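Local coordinates for protein probable aminotransferase (Pseudomonas aeruginosa, PDB 5YKR) that is probably an enzyme of the class-III aminotransferase family that carries covalently attached pyridoxal phosphate, at residues Val78-Gly83 with Ala431-Ala436; Phe145-Cys150 with Val220-Thr225; Arg156-Val161 with Thr199-Glu204; Leu415-Arg420 with Asp446-Asp451. One frame throughout, in Å; residues are numbered along the deposited sequence.

Contact 1 (Val78-Gly83 with Ala431-Ala436); sequences VDFALG and ALTCPA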
loop_
_atom_site.group_PDB
_atom_site.type_symbol
_atom_site.label_atom_id
_atom_site.label_comp_id
_atom_site.label_asym_id
_atom_site.label_seq_id
_atom_site.Cartn_x
_atom_site.Cartn_y
_atom_site.Cartn_z
ATOM N N VAL A 78 24.880 -2.791 -15.398
ATOM C CA VAL A 78 25.072 -2.943 -13.972
ATOM C C VAL A 78 24.120 -1.935 -13.300
ATOM O O VAL A 78 23.970 -0.776 -13.714
ATOM C CB VAL A 78 26.506 -2.760 -13.436
ATOM C CG1 VAL A 78 27.141 -1.572 -13.971
ATOM C CG2 VAL A 78 26.510 -2.653 -11.930
ATOM N N ASP A 79 23.412 -2.440 -12.291
ATOM C CA ASP A 79 22.324 -1.719 -11.639
ATOM C C ASP A 79 22.735 -1.235 -10.276
ATOM O O ASP A 79 22.873 -2.036 -9.316
ATOM C CB ASP A 79 21.094 -2.624 -11.586
ATOM C CG ASP A 79 19.837 -1.887 -11.195
ATOM O OD1 ASP A 79 19.909 -0.674 -10.880
ATOM O OD2 ASP A 79 18.754 -2.535 -11.146
ATOM N N PHE A 80 22.919 0.099 -10.163
ATOM C CA PHE A 80 23.079 0.797 -8.894
ATOM C C PHE A 80 21.794 1.511 -8.403
ATOM O O PHE A 80 21.790 2.175 -7.361
ATOM C CB PHE A 80 24.244 1.830 -8.985
ATOM C CG PHE A 80 25.621 1.229 -9.069
ATOM C CD1 PHE A 80 26.237 0.754 -7.944
ATOM C CD2 PHE A 80 26.256 1.059 -10.278
ATOM C CE1 PHE A 80 27.492 0.196 -7.991
ATOM C CE2 PHE A 80 27.528 0.489 -10.333
ATOM C CZ PHE A 80 28.133 0.090 -9.201
ATOM N N ALA A 81 20.739 1.381 -9.209
ATOM C CA ALA A 81 19.405 1.921 -8.877
ATOM C C ALA A 81 18.586 0.969 -8.010
ATOM O O ALA A 81 17.920 1.383 -7.048
ATOM C CB ALA A 81 18.654 2.191 -10.172
ATOM N N LEU A 82 18.658 -0.318 -8.381
ATOM C CA LEU A 82 18.092 -1.423 -7.573
ATOM C C LEU A 82 16.633 -1.131 -7.193
ATOM O O LEU A 82 16.244 -1.168 -6.005
ATOM C CB LEU A 82 18.973 -1.717 -6.373
ATOM C CG LEU A 82 20.371 -2.220 -6.736
ATOM C CD1 LEU A 82 21.238 -2.361 -5.482
ATOM C CD2 LEU A 82 20.293 -3.556 -7.489
ATOM N N GLY A 83 15.830 -0.811 -8.208
ATOM C CA GLY A 83 14.393 -0.603 -7.958
ATOM C C GLY A 83 14.117 0.617 -7.101
ATOM O O GLY A 83 13.151 0.677 -6.366
ATOM N N ALA A 431 24.146 6.045 -5.731
ATOM C CA ALA A 431 24.418 4.669 -6.148
ATOM C C ALA A 431 24.358 3.819 -4.888
ATOM O O ALA A 431 24.819 4.223 -3.803
ATOM C CB ALA A 431 25.817 4.555 -6.754
ATOM N N LEU A 432 23.749 2.647 -5.046
ATOM C CA LEU A 432 23.560 1.714 -3.970
ATOM C C LEU A 432 24.248 0.394 -4.346
ATOM O O LEU A 432 24.031 -0.125 -5.455
ATOM C CB LEU A 432 22.017 1.515 -3.815
ATOM C CG LEU A 432 21.535 0.680 -2.632
ATOM C CD1 LEU A 432 21.984 1.179 -1.246
ATOM C CD2 LEU A 432 20.041 0.633 -2.730
ATOM N N THR A 433 25.020 -0.149 -3.420
ATOM C CA THR A 433 25.662 -1.449 -3.624
ATOM C C THR A 433 24.850 -2.557 -2.957
ATOM O O THR A 433 24.106 -2.310 -2.015
ATOM C CB THR A 433 27.093 -1.458 -3.058
ATOM O OG1 THR A 433 27.038 -1.218 -1.661
ATOM C CG2 THR A 433 27.930 -0.399 -3.712
ATOM N N CYS A 434 24.965 -3.762 -3.514
ATOM C CA CYS A 434 24.319 -4.947 -2.983
ATOM C C CYS A 434 25.329 -6.085 -2.914
ATOM O O CYS A 434 26.456 -5.938 -3.392
ATOM C CB CYS A 434 23.093 -5.330 -3.834
ATOM S SG CYS A 434 23.436 -5.923 -5.460
ATOM N N PRO A 435 24.943 -7.227 -2.342
ATOM C CA PRO A 435 25.932 -8.326 -2.240
ATOM C C PRO A 435 26.475 -8.818 -3.571
ATOM O O PRO A 435 27.604 -9.315 -3.602
ATOM C CB PRO A 435 25.143 -9.422 -1.521
ATOM C CG PRO A 435 24.184 -8.683 -0.697
ATOM C CD PRO A 435 23.742 -7.524 -1.556
ATOM N N ALA A 436 25.695 -8.641 -4.662
ATOM C CA ALA A 436 26.105 -9.062 -6.002
ATOM C C ALA A 436 26.970 -8.010 -6.762
ATOM O O ALA A 436 27.537 -8.324 -7.821
ATOM C CB ALA A 436 24.905 -9.424 -6.832
HETATM O O HOH W 1 24.587 -2.393 -7.148
#
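A431 sets its CB against F80 CB, 3.9 Å away, where strands 76-79 and 430-432, members of different sheets in this aminotransferase fold, meet near their ends and the first passes into an Asx turn headed by D79. The same methyl lies obliquely to the F80 ring. L432 follows with the direct hydrogen bond of the contact: its N donates to F80 O over 3.1 Å, in the carbonyl plane and on a lone pair. The carbonyl of L432 does more. Its O accepts a hydrogen bond from a water at 2.9 Å, and that water also donates to D79 O at 2.8 Å, while F80 CD1 approaches L432 O to 3.4 Å. L82 brings CD1 to the same oxygen. This leucine is held by the turn, in which D79 OD1 accepts hydrogen bonds from the N-H groups of A81 and L82 from one face of its carboxylate, the second from 46° out of the plane; D79 OD2 is hydrogen-bonded to H91 NE2. T433 directs its CB away, yet CG2 touches the ring of F80 at the edge, near its plane, and OG1 is hydrogen-bonded to M355 O of helix 349-372. C434, with SG in the crowded position between N and the carbonyl carbon, closes the contact by placing CB 3.9 Å from L82 CD1.

Contact 2 (Phe145-Cys150 with Val220-Thr225); sequences FVLRLC and VAAVLT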
loop_
_atom_site.group_PDB
_atom_site.type_symbol
_atom_site.label_atom_id
_atom_site.label_comp_id
_atom_site.label_asym_id
_atom_site.label_seq_id
_atom_site.Cartn_x
_atom_site.Cartn_y
_atom_site.Cartn_z
ATOM N N PHE A 145 -0.154 5.353 9.466
ATOM C CA PHE A 145 -0.851 4.643 10.543
ATOM C C PHE A 145 -0.233 4.956 11.902
ATOM O O PHE A 145 -0.942 5.159 12.863
ATOM C CB PHE A 145 -0.856 3.138 10.283
ATOM C CG PHE A 145 -1.556 2.715 9.002
ATOM C CD1 PHE A 145 -2.409 3.554 8.321
ATOM C CD2 PHE A 145 -1.386 1.431 8.517
ATOM C CE1 PHE A 145 -3.023 3.151 7.153
ATOM C CE2 PHE A 145 -2.024 1.019 7.367
ATOM C CZ PHE A 145 -2.857 1.868 6.679
ATOM N N VAL A 146 1.099 5.046 11.945
ATOM C CA VAL A 146 1.772 5.481 13.175
ATOM C C VAL A 146 1.302 6.882 13.558
ATOM O O VAL A 146 1.042 7.159 14.744
ATOM C CB VAL A 146 3.286 5.382 13.064
ATOM C CG1 VAL A 146 3.973 6.127 14.184
ATOM C CG2 VAL A 146 3.704 3.911 13.016
ATOM N N LEU A 147 1.198 7.788 12.559
ATOM C CA LEU A 147 0.772 9.155 12.923
ATOM C C LEU A 147 -0.655 9.138 13.496
ATOM O O LEU A 147 -0.939 9.854 14.486
ATOM C CB LEU A 147 0.881 10.076 11.734
ATOM C CG LEU A 147 2.294 10.402 11.246
ATOM C CD1 LEU A 147 2.218 11.277 9.972
ATOM C CD2 LEU A 147 3.105 11.074 12.354
ATOM N N ARG A 148 -1.557 8.347 12.908
ATOM C CA ARG A 148 -2.910 8.207 13.444
ATOM C C ARG A 148 -2.888 7.730 14.894
ATOM O O ARG A 148 -3.579 8.297 15.743
ATOM C CB ARG A 148 -3.708 7.223 12.560
ATOM C CG ARG A 148 -5.037 6.782 13.163
ATOM C CD ARG A 148 -5.813 5.831 12.263
ATOM N NE ARG A 148 -6.382 6.525 11.119
ATOM C CZ ARG A 148 -7.461 7.296 11.133
ATOM N NH1 ARG A 148 -8.194 7.364 12.184
ATOM N NH2 ARG A 148 -7.804 8.008 10.032
ATOM N N LEU A 149 -2.097 6.681 15.177
ATOM C CA LEU A 149 -2.054 6.162 16.505
ATOM C C LEU A 149 -1.456 7.196 17.480
ATOM O O LEU A 149 -1.869 7.266 18.638
ATOM C CB LEU A 149 -1.237 4.854 16.522
ATOM C CG LEU A 149 -1.938 3.675 15.845
ATOM C CD1 LEU A 149 -1.007 2.501 15.657
ATOM C CD2 LEU A 149 -3.189 3.214 16.603
ATOM N N CYS A 150 -0.465 7.979 17.029
ATOM C CA CYS A 150 0.097 9.044 17.877
ATOM C C CYS A 150 -0.933 10.116 18.190
ATOM O O CYS A 150 -0.975 10.626 19.304
ATOM C CB CYS A 150 1.358 9.640 17.264
ATOM S SG CYS A 150 2.785 8.552 17.265
ATOM N N VAL A 220 1.839 18.908 19.531
ATOM C CA VAL A 220 2.568 18.021 18.611
ATOM C C VAL A 220 2.453 16.565 19.126
ATOM O O VAL A 220 2.912 16.235 20.210
ATOM C CB VAL A 220 4.023 18.428 18.474
ATOM C CG1 VAL A 220 4.752 17.430 17.581
ATOM C CG2 VAL A 220 4.104 19.849 17.869
ATOM N N ALA A 221 1.849 15.716 18.313
ATOM C CA ALA A 221 1.720 14.301 18.610
ATOM C C ALA A 221 3.040 13.551 18.363
ATOM O O ALA A 221 3.366 12.583 19.098
ATOM C CB ALA A 221 0.628 13.694 17.773
ATOM N N ALA A 222 3.766 13.926 17.332
ATOM C CA ALA A 222 4.965 13.189 16.919
ATOM C C ALA A 222 5.913 14.076 16.108
ATOM O O ALA A 222 5.450 14.998 15.419
ATOM C CB ALA A 222 4.585 11.973 16.107
ATOM N N VAL A 223 7.191 13.676 16.137
ATOM C CA VAL A 223 8.187 14.117 15.189
ATOM C C VAL A 223 8.452 12.925 14.274
ATOM O O VAL A 223 8.798 11.842 14.766
ATOM C CB VAL A 223 9.512 14.559 15.859
ATOM C CG1 VAL A 223 10.569 14.850 14.821
ATOM C CG2 VAL A 223 9.290 15.767 16.757
ATOM N N LEU A 224 8.338 13.123 12.976
ATOM C CA LEU A 224 8.608 12.093 11.961
ATOM C C LEU A 224 9.867 12.515 11.203
ATOM O O LEU A 224 9.909 13.652 10.642
ATOM C CB LEU A 224 7.445 11.952 10.962
ATOM C CG LEU A 224 7.628 11.044 9.747
ATOM C CD1 LEU A 224 7.980 9.607 10.155
ATOM C CD2 LEU A 224 6.397 11.042 8.914
ATOM N N THR A 225 10.882 11.650 11.154
ATOM C CA THR A 225 12.133 12.016 10.478
ATOM C C THR A 225 12.937 10.792 10.056
ATOM O O THR A 225 12.937 9.769 10.759
ATOM C CB THR A 225 13.009 12.917 11.359
ATOM O OG1 THR A 225 14.125 13.444 10.602
ATOM C CG2 THR A 225 13.501 12.217 12.629
#
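C150 and the alanine pair A221-A222 form the close part of a helix-on-sheet contact: helix 139-154 packs on strand 220-225 of the seven-stranded mixed sheet in the large domain of this pyridoxal-phosphate fold. The short segments run nearly antiparallel, at 152°, and their axes approach to 7.8 Å, a closeness that small side chains permit. A221 has helix-like backbone angles (phi -77°, psi -37°), and its CB and that of A222 both point to the helix although they are neighbours in sequence. A221 CB meets C150 O at 3.8 Å, and A222 CB is touched by C150 SG at 4.0 Å. Toward the other end the fit is looser. L147 reaches over with its two methyls, CD2 lying 4.1 Å from A222 CB, and its remaining neighbours include I257 and V170. No hydrogen bond joins the segments; the direct contacts are van der Waals. The far side of the helix turns from the sheet to the second subunit, where R148 forms a salt bridge with D171 of that subunit. At the loose end the methyls L147 CD1 and L224 CD2 stand 4.3 Å apart.

Contact 3 (Arg156-Val161 with Thr199-Glu204); sequences RDKVVV and TTRLVE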
loop_
_atom_site.group_PDB
_atom_site.type_symbol
_atom_site.label_atom_id
_atom_site.label_comp_id
_atom_site.label_asym_id
_atom_site.label_seq_id
_atom_site.Cartn_x
_atom_site.Cartn_y
_atom_site.Cartn_z
ATOM N N ARG A 156 -3.298 15.078 20.616
ATOM C CA ARG A 156 -2.747 16.235 19.928
ATOM C C ARG A 156 -2.814 15.987 18.407
ATOM O O ARG A 156 -2.728 14.843 17.961
ATOM C CB ARG A 156 -1.307 16.403 20.337
ATOM C CG ARG A 156 -1.160 16.745 21.825
ATOM C CD ARG A 156 0.325 16.695 22.152
ATOM N NE ARG A 156 0.570 16.065 23.392
ATOM C CZ ARG A 156 1.726 15.504 23.753
ATOM N NH1 ARG A 156 2.783 15.460 22.946
ATOM N NH2 ARG A 156 1.809 14.937 24.947
ATOM N N ASP A 157 -2.948 17.072 17.622
ATOM C CA ASP A 157 -3.183 16.937 16.183
ATOM C C ASP A 157 -2.025 17.210 15.239
ATOM O O ASP A 157 -2.112 16.845 14.100
ATOM C CB ASP A 157 -4.331 17.873 15.741
ATOM C CG ASP A 157 -5.710 17.356 16.136
ATOM O OD1 ASP A 157 -5.910 16.134 16.340
ATOM O OD2 ASP A 157 -6.587 18.224 16.271
ATOM N N LYS A 158 -0.957 17.834 15.697
ATOM C CA LYS A 158 0.112 18.233 14.789
ATOM C C LYS A 158 1.253 17.232 14.732
ATOM O O LYS A 158 1.552 16.585 15.713
ATOM C CB LYS A 158 0.629 19.655 15.064
ATOM C CG LYS A 158 -0.573 20.568 15.027
ATOM C CD LYS A 158 -0.298 21.947 14.687
ATOM C CE LYS A 158 -1.622 22.670 14.682
ATOM N NZ LYS A 158 -1.223 23.906 15.141
ATOM N N VAL A 159 1.854 17.120 13.562
ATOM C CA VAL A 159 3.073 16.348 13.373
ATOM C C VAL A 159 4.158 17.351 12.986
ATOM O O VAL A 159 3.913 18.236 12.154
ATOM C CB VAL A 159 2.929 15.252 12.279
ATOM C CG1 VAL A 159 2.620 15.786 10.887
ATOM C CG2 VAL A 159 4.188 14.465 12.102
ATOM N N VAL A 160 5.358 17.166 13.523
ATOM C CA VAL A 160 6.538 17.879 13.048
ATOM C C VAL A 160 7.212 17.025 11.985
ATOM O O VAL A 160 7.539 15.843 12.213
ATOM C CB VAL A 160 7.540 18.188 14.200
ATOM C CG1 VAL A 160 8.912 18.599 13.643
ATOM C CG2 VAL A 160 6.958 19.319 15.096
ATOM N N VAL A 161 7.476 17.668 10.851
ATOM C CA VAL A 161 8.334 17.136 9.822
ATOM C C VAL A 161 9.427 18.189 9.514
ATOM O O VAL A 161 9.339 19.353 9.933
ATOM C CB VAL A 161 7.615 16.691 8.564
ATOM C CG1 VAL A 161 6.610 15.588 8.875
ATOM C CG2 VAL A 161 6.926 17.869 7.880
ATOM N N THR A 199 -2.445 20.602 10.641
ATOM C CA THR A 199 -1.876 19.262 10.791
ATOM C C THR A 199 -0.388 19.194 11.064
ATOM O O THR A 199 0.093 18.160 11.532
ATOM C CB THR A 199 -2.111 18.425 9.516
ATOM O OG1 THR A 199 -1.520 19.064 8.398
ATOM C CG2 THR A 199 -3.602 18.298 9.226
ATOM N N THR A 200 0.355 20.254 10.755
ATOM C CA THR A 200 1.784 20.157 10.599
ATOM C C THR A 200 2.508 21.378 11.154
ATOM O O THR A 200 2.042 22.511 10.981
ATOM C CB THR A 200 2.133 20.006 9.093
ATOM O OG1 THR A 200 1.287 19.020 8.491
ATOM C CG2 THR A 200 3.592 19.731 8.841
ATOM N N ARG A 201 3.653 21.113 11.807
ATOM C CA ARG A 201 4.637 22.143 12.134
ATOM C C ARG A 201 5.923 21.773 11.403
ATOM O O ARG A 201 6.377 20.630 11.451
ATOM C CB ARG A 201 4.830 22.344 13.620
ATOM C CG ARG A 201 3.595 22.889 14.326
ATOM C CD ARG A 201 3.861 23.129 15.826
ATOM N NE ARG A 201 2.679 23.651 16.525
ATOM C CZ ARG A 201 2.264 24.910 16.425
ATOM N NH1 ARG A 201 2.954 25.822 15.714
ATOM N NH2 ARG A 201 1.184 25.281 17.049
ATOM N N LEU A 202 6.471 22.715 10.661
ATOM C CA LEU A 202 7.676 22.500 9.852
ATOM C C LEU A 202 8.882 23.149 10.501
ATOM O O LEU A 202 8.813 24.287 10.991
ATOM C CB LEU A 202 7.449 23.052 8.474
ATOM C CG LEU A 202 8.530 22.796 7.441
ATOM C CD1 LEU A 202 8.724 21.292 7.196
ATOM C CD2 LEU A 202 8.278 23.548 6.104
ATOM N N VAL A 203 9.988 22.427 10.515
ATOM C CA VAL A 203 11.268 22.877 11.024
ATOM C C VAL A 203 12.369 22.492 10.055
ATOM O O VAL A 203 12.196 21.538 9.290
ATOM C CB VAL A 203 11.499 22.231 12.433
ATOM C CG1 VAL A 203 12.704 22.746 13.103
ATOM C CG2 VAL A 203 10.271 22.427 13.347
ATOM N N GLU A 204 13.487 23.189 10.058
ATOM C CA GLU A 204 14.684 22.689 9.356
ATOM C C GLU A 204 15.367 21.642 10.238
ATOM O O GLU A 204 15.395 21.747 11.486
ATOM C CB GLU A 204 15.709 23.798 9.065
ATOM C CG GLU A 204 15.336 24.762 7.957
ATOM C CD GLU A 204 15.303 24.208 6.561
ATOM O OE1 GLU A 204 15.725 23.070 6.284
ATOM O OE2 GLU A 204 14.800 24.944 5.686
#
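The guanidinium of R201 has K158 NZ over one of its faces, with NZ 3.4 Å from R201 NH2. These are two donors of like charge and make no bond with each other; D219 probably accounts for the approach, since its OD2 forms salt bridges with both groups and may offset their repulsion. The R201 chain is extended from CG to NE, while K158 bends at its last torsion (chi4 146°), which sets NZ above the flat group, and K158 CD comes within 3.9 Å of R201 NE. The backbones of strands 158-162 and 200-203 run parallel, crossing at -20°, as neighbours in the central sheet. V159 N bonds T199 O and R201 N bonds V159 O, each at 2.9 Å. The next two bonds, V161 N to R201 O and V203 N to V161 O, are longer, 3.2 Å each. CA-H groups of K158, T200, V160 and L202 make supplementary contacts with the same oxygens. On one face of the sheet V161 CG2 touches L202 CD1 at 3.9 Å and also T200 CG2; on the other face V160 CG1 meets V203 CG2 at 4.1 Å. Strand 200-203 is the outermost of the sheet within this chain, and strand 220-225 flanks 158-162 on its other side. Helix 208-215 covers V160 and V203, strand 175-177 lies against V161 and L202, and T199 packs on G193 of the second subunit.

Contact 4 (Leu415-Arg420 with Asp446-Asp451); sequences LYLLNR and DRLLRD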
loop_
_atom_site.group_PDB
_atom_site.type_symbol
_atom_site.label_atom_id
_atom_site.label_comp_id
_atom_site.label_asym_id
_atom_site.label_seq_id
_atom_site.Cartn_x
_atom_site.Cartn_y
_atom_site.Cartn_z
ATOM N N LEU A 415 21.765 9.849 -18.018
ATOM C CA LEU A 415 21.603 9.268 -19.350
ATOM C C LEU A 415 22.931 8.836 -19.962
ATOM O O LEU A 415 22.987 7.802 -20.636
ATOM C CB LEU A 415 20.911 10.275 -20.283
ATOM C CG LEU A 415 20.528 9.761 -21.673
ATOM C CD1 LEU A 415 19.648 8.520 -21.590
ATOM C CD2 LEU A 415 19.836 10.852 -22.459
ATOM N N TYR A 416 23.984 9.621 -19.750
ATOM C CA TYR A 416 25.324 9.247 -20.244
ATOM C C TYR A 416 25.704 7.876 -19.692
ATOM O O TYR A 416 26.169 6.996 -20.440
ATOM C CB TYR A 416 26.324 10.308 -19.828
ATOM C CG TYR A 416 27.687 10.150 -20.443
ATOM C CD1 TYR A 416 28.598 9.271 -19.916
ATOM C CD2 TYR A 416 28.046 10.880 -21.585
ATOM C CE1 TYR A 416 29.870 9.139 -20.449
ATOM C CE2 TYR A 416 29.299 10.740 -22.140
ATOM C CZ TYR A 416 30.201 9.839 -21.561
ATOM O OH TYR A 416 31.449 9.684 -22.096
ATOM N N LEU A 417 25.465 7.663 -18.397
ATOM C CA LEU A 417 25.767 6.378 -17.779
ATOM C C LEU A 417 24.863 5.265 -18.306
ATOM O O LEU A 417 25.321 4.160 -18.620
ATOM C CB LEU A 417 25.740 6.479 -16.258
ATOM C CG LEU A 417 27.109 6.731 -15.670
ATOM C CD1 LEU A 417 27.645 8.097 -16.060
ATOM C CD2 LEU A 417 27.130 6.633 -14.190
ATOM N N LEU A 418 23.573 5.552 -18.419
ATOM C CA LEU A 418 22.606 4.540 -18.920
ATOM C C LEU A 418 22.998 4.020 -20.302
ATOM O O LEU A 418 23.058 2.809 -20.558
ATOM C CB LEU A 418 21.188 5.143 -18.920
ATOM C CG LEU A 418 20.044 4.230 -19.357
ATOM C CD1 LEU A 418 18.724 4.695 -18.709
ATOM C CD2 LEU A 418 19.905 4.061 -20.870
ATOM N N ASN A 419 23.302 4.959 -21.202
ATOM C CA ASN A 419 23.685 4.576 -22.574
ATOM C C ASN A 419 24.994 3.791 -22.666
ATOM O O ASN A 419 25.288 3.229 -23.722
ATOM C CB ASN A 419 23.802 5.835 -23.459
ATOM C CG ASN A 419 22.453 6.415 -23.900
ATOM O OD1 ASN A 419 21.435 5.729 -23.984
ATOM N ND2 ASN A 419 22.475 7.737 -24.202
ATOM N N ARG A 420 25.752 3.744 -21.578
ATOM C CA ARG A 420 27.009 2.997 -21.514
ATOM C C ARG A 420 26.963 1.895 -20.454
ATOM O O ARG A 420 27.982 1.389 -20.014
ATOM C CB ARG A 420 28.178 3.982 -21.309
ATOM C CG ARG A 420 28.397 4.875 -22.528
ATOM C CD ARG A 420 29.241 6.097 -22.185
ATOM N NE ARG A 420 29.316 7.006 -23.322
ATOM C CZ ARG A 420 28.355 7.813 -23.735
ATOM N NH1 ARG A 420 27.165 7.828 -23.119
ATOM N NH2 ARG A 420 28.522 8.573 -24.818
ATOM N N ASP A 446 32.743 4.574 -12.083
ATOM C CA ASP A 446 33.729 5.626 -11.817
ATOM C C ASP A 446 34.261 6.205 -13.123
ATOM O O ASP A 446 34.342 7.445 -13.281
ATOM C CB ASP A 446 34.880 5.073 -10.969
ATOM C CG ASP A 446 35.712 6.167 -10.372
ATOM O OD1 ASP A 446 35.141 6.973 -9.599
ATOM O OD2 ASP A 446 36.914 6.276 -10.718
ATOM N N ARG A 447 34.643 5.311 -14.047
ATOM C CA ARG A 447 35.172 5.725 -15.347
ATOM C C ARG A 447 34.158 6.520 -16.153
ATOM O O ARG A 447 34.479 7.571 -16.736
ATOM C CB ARG A 447 35.664 4.523 -16.187
ATOM C CG ARG A 447 36.820 3.766 -15.582
ATOM C CD ARG A 447 37.379 2.801 -16.555
ATOM N NE ARG A 447 36.427 1.833 -17.067
ATOM C CZ ARG A 447 36.232 0.620 -16.551
ATOM N NH1 ARG A 447 36.914 0.209 -15.478
ATOM N NH2 ARG A 447 35.380 -0.200 -17.134
ATOM N N LEU A 448 32.917 6.037 -16.203
ATOM C CA LEU A 448 31.898 6.712 -16.996
ATOM C C LEU A 448 31.548 8.107 -16.453
ATOM O O LEU A 448 31.342 9.035 -17.225
ATOM C CB LEU A 448 30.625 5.858 -17.062
ATOM C CG LEU A 448 30.796 4.557 -17.828
ATOM C CD1 LEU A 448 29.469 3.834 -17.842
ATOM C CD2 LEU A 448 31.274 4.767 -19.257
ATOM N N LEU A 449 31.472 8.226 -15.136
ATOM C CA LEU A 449 31.197 9.525 -14.523
ATOM C C LEU A 449 32.327 10.509 -14.842
ATOM O O LEU A 449 32.072 11.697 -15.178
ATOM C CB LEU A 449 30.956 9.406 -13.025
ATOM C CG LEU A 449 30.701 10.724 -12.280
ATOM C CD1 LEU A 449 29.432 11.422 -12.771
ATOM C CD2 LEU A 449 30.588 10.434 -10.799
ATOM N N ARG A 450 33.567 10.033 -14.716
ATOM C CA ARG A 450 34.719 10.862 -15.025
ATOM C C ARG A 450 34.741 11.281 -16.475
ATOM O O ARG A 450 35.019 12.464 -16.772
ATOM C CB ARG A 450 35.987 10.113 -14.671
ATOM C CG ARG A 450 37.281 10.852 -15.050
ATOM C CD ARG A 450 37.437 12.192 -14.339
ATOM N NE ARG A 450 38.654 12.876 -14.790
ATOM C CZ ARG A 450 38.801 13.506 -15.957
ATOM N NH1 ARG A 450 37.832 13.575 -16.868
ATOM N NH2 ARG A 450 39.963 14.073 -16.237
ATOM N N ASP A 451 34.416 10.351 -17.381
ATOM C CA ASP A 451 34.317 10.662 -18.792
ATOM C C ASP A 451 33.252 11.734 -19.065
ATOM O O ASP A 451 33.488 12.659 -19.846
ATOM C CB ASP A 451 34.022 9.441 -19.652
ATOM C CG ASP A 451 35.172 8.454 -19.736
ATOM O OD1 ASP A 451 36.312 8.753 -19.284
ATOM O OD2 ASP A 451 34.906 7.351 -20.261
HETATM O O HOH W 2 32.686 7.048 -21.653
#
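L448 sets its two methyls against R420 and its CB against L417, joining helix 439-456 to the C-terminal end of helix 407-418 in the smaller domain of the aminotransferase fold. The methyls divide the work: CD1 lies 3.7 Å from R420 CB, and CD2 lies 3.8 Å from R420 CD, where the leucine crosses the extended arginine chain. Nearer the L448 backbone, L417 takes over. Its CD1 rests 3.9 Å from L448 CB, with V422 packing on both leucines. Y416, with CG anti to the backbone N (chi1 -171°), sends its ring across the far part of the interface. The ring approaches L448 O obliquely, CE1 at 3.5 Å, and OH reaches D451 CB at 3.6 Å, the ring and the D451 carboxylate standing 80° apart. One water donates to Y416 OH at 2.9 Å and to D451 OD2 at 2.6 Å, and E455 of the same helix is hydrogen-bonded to the phenol. R420 NH1 lies 3.4 Å above the plane of the Y416 ring, over its centre, while bonding Y416 O and forming a salt bridge with E19. The apolar centre is thus bordered by polar groups, of which Y416 OH and D451 OD2 share a water, with no direct hydrogen bond between the segments, and the cationic arginine may stabilise the electron-rich ring beneath it.

Overall arrangement
Contacts 2 and 3 form one continuous block, with centres 9 Å apart: strands 220-225 and 158-162 are neighbours, A221 N lies 2.8 Å from K158 O, and L147 CD2 rests 3.6 Å from V159 CG2. Both also touch the second subunit. Contacts 1 and 4 lie on the opposite side of the chain's centre, their own centres 15 Å apart, joined in sequence by strand 430-432 and helix 439-456. About 17 Å separates the nearest atoms of contacts 1 and 2. The sheet of contacts 2 and 3 also holds strand 281-284, just ahead of K286, the lysine modified by pyridoxal phosphate. Contact 1 brings together segments 348 residues apart, whereas contact 4 joins two helices near the C-terminus.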